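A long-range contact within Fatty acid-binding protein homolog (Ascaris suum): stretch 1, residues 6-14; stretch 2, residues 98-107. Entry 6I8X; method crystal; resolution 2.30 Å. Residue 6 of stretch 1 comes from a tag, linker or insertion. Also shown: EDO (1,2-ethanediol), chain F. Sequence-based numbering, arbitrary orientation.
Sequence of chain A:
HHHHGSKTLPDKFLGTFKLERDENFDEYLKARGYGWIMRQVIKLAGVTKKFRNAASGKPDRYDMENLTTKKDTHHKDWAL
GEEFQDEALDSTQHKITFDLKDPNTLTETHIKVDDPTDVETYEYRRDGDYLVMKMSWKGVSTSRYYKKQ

Stretch 1, residues 6-14: SKTLPDKFL
Stretch 2 98-107: FDLKDPNTLT

Stretch 1 begins extended: from Lys7 (phi/psi -82/144) through Pro10 (-55/143) every psi lies between 120° and 144°. A 3-10 segment, Asp11 to Phe13, follows, with Phe13 N donating to Pro10 O (3.0 Å) and Leu14 N to Asp11 O (3.1 Å). Stretch 2 is a hairpin. Its arms pair through Asp99 N to Thr107 O (3.1 Å), Thr107 N to Asp99 O (2.7 Å) and Lys101 N to Thr105 O (2.9 Å), and a type I turn from Asp102 to Thr105 joins them, closed by Thr105 N to Asp102 O (3.2 Å). Asp102 (chi1 56°, p) braces this turn, its OD1 accepting from Asn104 N and Thr105 OG1, both at 2.9 Å.

The register ascends in both stretches: CA-CA distances are 7.8 Å for Lys7-Leu100, 6.5 Å for Pro10-Pro103 and 8.0 Å for Phe13-Leu106.

Two lysines supply the polar contacts. Lys7, nearly extended (m, t, t, t), places NZ 3.1 Å from Asp99 OD1 in a hydrogen-bonded salt bridge and 3.5 Å from Leu100 O in a weak bond. Asp99 OD1 also accepts from Leu100 N (2.9 Å), which helps hold the carboxylate in place although its CA-to-CB bond points away. Lys12 bends (chi1 -127°, chi3 -103°, chi4 75°), bringing NZ 2.8 Å from Pro103 O, a hydrogen bond to the turn backbone.

Between these lie apolar contacts. Leu100 (m, t) points toward stretch 1, its CD1 3.9 Å from Pro10 CD; the same CD1 also packs 3.4 Å from the backbone carbonyl Thr8 O. Leu9 (t, p) starts sideways, yet its CD1 comes within 3.8 Å of CD1 of Leu106 (t, p). Phe13 (chi1 -62°, chi2 -70°) receives Leu106 CB over one face, 4.1 Å from the ring centroid and 9° off the normal, a CH-pi contact; its edge meets Asn104 O, 3.5 Å from Phe13 CZ.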

# COMPACT_ATOMS: atom_id res chain seq x y z
N SER A 6 -2.33 11.17 18.12
CA SER A 6 -1.97 10.31 17.00
C SER A 6 -3.11 9.31 16.74
O SER A 6 -3.83 8.93 17.68
CB SER A 6 -0.67 9.58 17.29
OG SER A 6 -0.78 8.89 18.53
N LYS A 7 -3.28 8.90 15.47
CA LYS A 7 -4.31 7.95 15.04
C LYS A 7 -3.86 6.50 15.29
O LYS A 7 -2.67 6.20 15.17
CB LYS A 7 -4.65 8.15 13.56
CG LYS A 7 -5.38 9.44 13.28
CD LYS A 7 -5.91 9.50 11.88
CE LYS A 7 -6.32 10.92 11.56
NZ LYS A 7 -6.60 11.10 10.12
N THR A 8 -4.80 5.61 15.67
CA THR A 8 -4.49 4.19 15.89
C THR A 8 -4.94 3.39 14.66
O THR A 8 -6.05 3.60 14.15
CB THR A 8 -5.05 3.65 17.23
OG1 THR A 8 -4.43 4.36 18.29
CG2 THR A 8 -4.76 2.14 17.45
N LEU A 9 -4.07 2.52 14.16
CA LEU A 9 -4.42 1.68 13.02
C LEU A 9 -5.38 0.60 13.55
O LEU A 9 -5.02 -0.13 14.48
CB LEU A 9 -3.15 1.04 12.38
CG LEU A 9 -3.28 0.25 11.07
CD1 LEU A 9 -3.74 1.14 9.92
CD2 LEU A 9 -1.94 -0.35 10.67
N PRO A 10 -6.62 0.53 13.04
CA PRO A 10 -7.52 -0.55 13.47
C PRO A 10 -6.88 -1.94 13.26
O PRO A 10 -6.17 -2.11 12.27
CB PRO A 10 -8.75 -0.36 12.56
CG PRO A 10 -8.69 1.07 12.15
CD PRO A 10 -7.23 1.32 11.95
N ASP A 11 -7.12 -2.90 14.19
CA ASP A 11 -6.60 -4.28 14.17
C ASP A 11 -6.92 -5.03 12.87
O ASP A 11 -6.20 -5.96 12.52
CB ASP A 11 -7.07 -5.07 15.40
CG ASP A 11 -6.38 -4.62 16.66
OD1 ASP A 11 -5.13 -4.57 16.67
OD2 ASP A 11 -7.08 -4.33 17.66
N LYS A 12 -8.01 -4.62 12.20
CA LYS A 12 -8.54 -5.01 10.89
C LYS A 12 -7.39 -5.04 9.86
O LYS A 12 -7.37 -5.88 8.98
CB LYS A 12 -9.46 -3.85 10.42
CG LYS A 12 -10.85 -4.21 10.01
CD LYS A 12 -11.49 -3.04 9.27
CE LYS A 12 -12.47 -2.25 10.11
NZ LYS A 12 -11.78 -1.38 11.10
N PHE A 13 -6.48 -4.05 9.94
CA PHE A 13 -5.39 -3.85 8.99
C PHE A 13 -4.07 -4.47 9.41
O PHE A 13 -3.13 -4.45 8.64
CB PHE A 13 -5.23 -2.35 8.71
CG PHE A 13 -6.46 -1.74 8.08
CD1 PHE A 13 -6.81 -2.07 6.76
CD2 PHE A 13 -7.27 -0.87 8.79
CE1 PHE A 13 -7.97 -1.54 6.18
CE2 PHE A 13 -8.42 -0.33 8.20
CZ PHE A 13 -8.76 -0.67 6.90
N LEU A 14 -4.00 -5.05 10.61
CA LEU A 14 -2.79 -5.69 11.09
C LEU A 14 -2.71 -7.13 10.63
O LEU A 14 -3.72 -7.85 10.61
CB LEU A 14 -2.68 -5.63 12.63
CG LEU A 14 -2.42 -4.24 13.25
CD1 LEU A 14 -2.32 -4.34 14.78
CD2 LEU A 14 -1.16 -3.59 12.68
N PHE A 98 0.82 7.16 5.07
CA PHE A 98 -0.32 6.30 5.37
C PHE A 98 -1.24 7.16 6.21
O PHE A 98 -0.76 7.97 7.01
CB PHE A 98 0.07 5.06 6.16
CG PHE A 98 0.87 4.06 5.37
CD1 PHE A 98 0.23 3.04 4.66
CD2 PHE A 98 2.26 4.09 5.37
CE1 PHE A 98 0.97 2.09 3.96
CE2 PHE A 98 3.00 3.12 4.68
CZ PHE A 98 2.35 2.13 3.98
N ASP A 99 -2.55 7.02 6.02
CA ASP A 99 -3.54 7.78 6.77
C ASP A 99 -4.86 7.03 6.81
O ASP A 99 -5.05 6.08 6.06
CB ASP A 99 -3.72 9.18 6.17
CG ASP A 99 -4.04 10.29 7.16
OD1 ASP A 99 -4.39 9.97 8.34
OD2 ASP A 99 -3.98 11.47 6.76
N LEU A 100 -5.75 7.44 7.70
CA LEU A 100 -7.09 6.87 7.85
C LEU A 100 -8.10 7.86 7.36
O LEU A 100 -8.10 9.00 7.81
CB LEU A 100 -7.41 6.57 9.34
CG LEU A 100 -6.81 5.32 9.99
CD1 LEU A 100 -7.37 5.15 11.41
CD2 LEU A 100 -7.13 4.05 9.18
N LYS A 101 -8.97 7.45 6.43
CA LYS A 101 -10.06 8.31 5.94
C LYS A 101 -11.24 8.16 6.89
O LYS A 101 -12.05 9.06 7.01
CB LYS A 101 -10.47 7.93 4.50
CG LYS A 101 -9.80 8.75 3.43
CD LYS A 101 -10.74 8.96 2.25
CE LYS A 101 -10.61 10.33 1.65
NZ LYS A 101 -11.77 10.66 0.77
N ASP A 102 -11.34 7.01 7.56
CA ASP A 102 -12.36 6.62 8.55
C ASP A 102 -11.86 5.27 9.11
O ASP A 102 -10.87 4.78 8.59
CB ASP A 102 -13.78 6.51 7.91
CG ASP A 102 -13.91 5.57 6.72
OD1 ASP A 102 -13.66 4.35 6.89
OD2 ASP A 102 -14.29 6.05 5.63
N PRO A 103 -12.49 4.65 10.14
CA PRO A 103 -11.95 3.38 10.68
C PRO A 103 -11.91 2.17 9.74
O PRO A 103 -11.24 1.18 10.04
CB PRO A 103 -12.84 3.10 11.90
CG PRO A 103 -14.08 3.91 11.68
CD PRO A 103 -13.64 5.13 10.94
N ASN A 104 -12.63 2.24 8.62
CA ASN A 104 -12.70 1.15 7.64
C ASN A 104 -11.82 1.42 6.39
O ASN A 104 -11.74 0.57 5.51
CB ASN A 104 -14.17 0.91 7.20
CG ASN A 104 -15.22 1.06 8.27
OD1 ASN A 104 -15.19 0.42 9.33
ND2 ASN A 104 -16.19 1.93 8.01
N THR A 105 -11.16 2.59 6.32
CA THR A 105 -10.38 3.03 5.16
C THR A 105 -8.96 3.51 5.45
O THR A 105 -8.74 4.62 5.94
CB THR A 105 -11.15 4.14 4.40
OG1 THR A 105 -12.52 3.76 4.26
CG2 THR A 105 -10.56 4.44 3.03
N LEU A 106 -7.99 2.72 5.01
CA LEU A 106 -6.58 3.09 5.10
C LEU A 106 -6.13 3.59 3.72
O LEU A 106 -6.41 2.96 2.71
CB LEU A 106 -5.76 1.88 5.57
CG LEU A 106 -4.23 1.93 5.47
CD1 LEU A 106 -3.64 2.85 6.52
CD2 LEU A 106 -3.65 0.53 5.69
N THR A 107 -5.48 4.76 3.69
CA THR A 107 -4.95 5.31 2.44
C THR A 107 -3.41 5.27 2.49
O THR A 107 -2.82 5.20 3.58
CB THR A 107 -5.52 6.69 2.11
OG1 THR A 107 -4.99 7.66 3.01
CG2 THR A 107 -7.05 6.71 2.10
C1 EDO F . -9.27 -2.00 16.75
O1 EDO F . -10.02 -1.63 15.60
C2 EDO F . -8.10 -1.01 16.98
O2 EDO F . -7.58 -1.17 18.29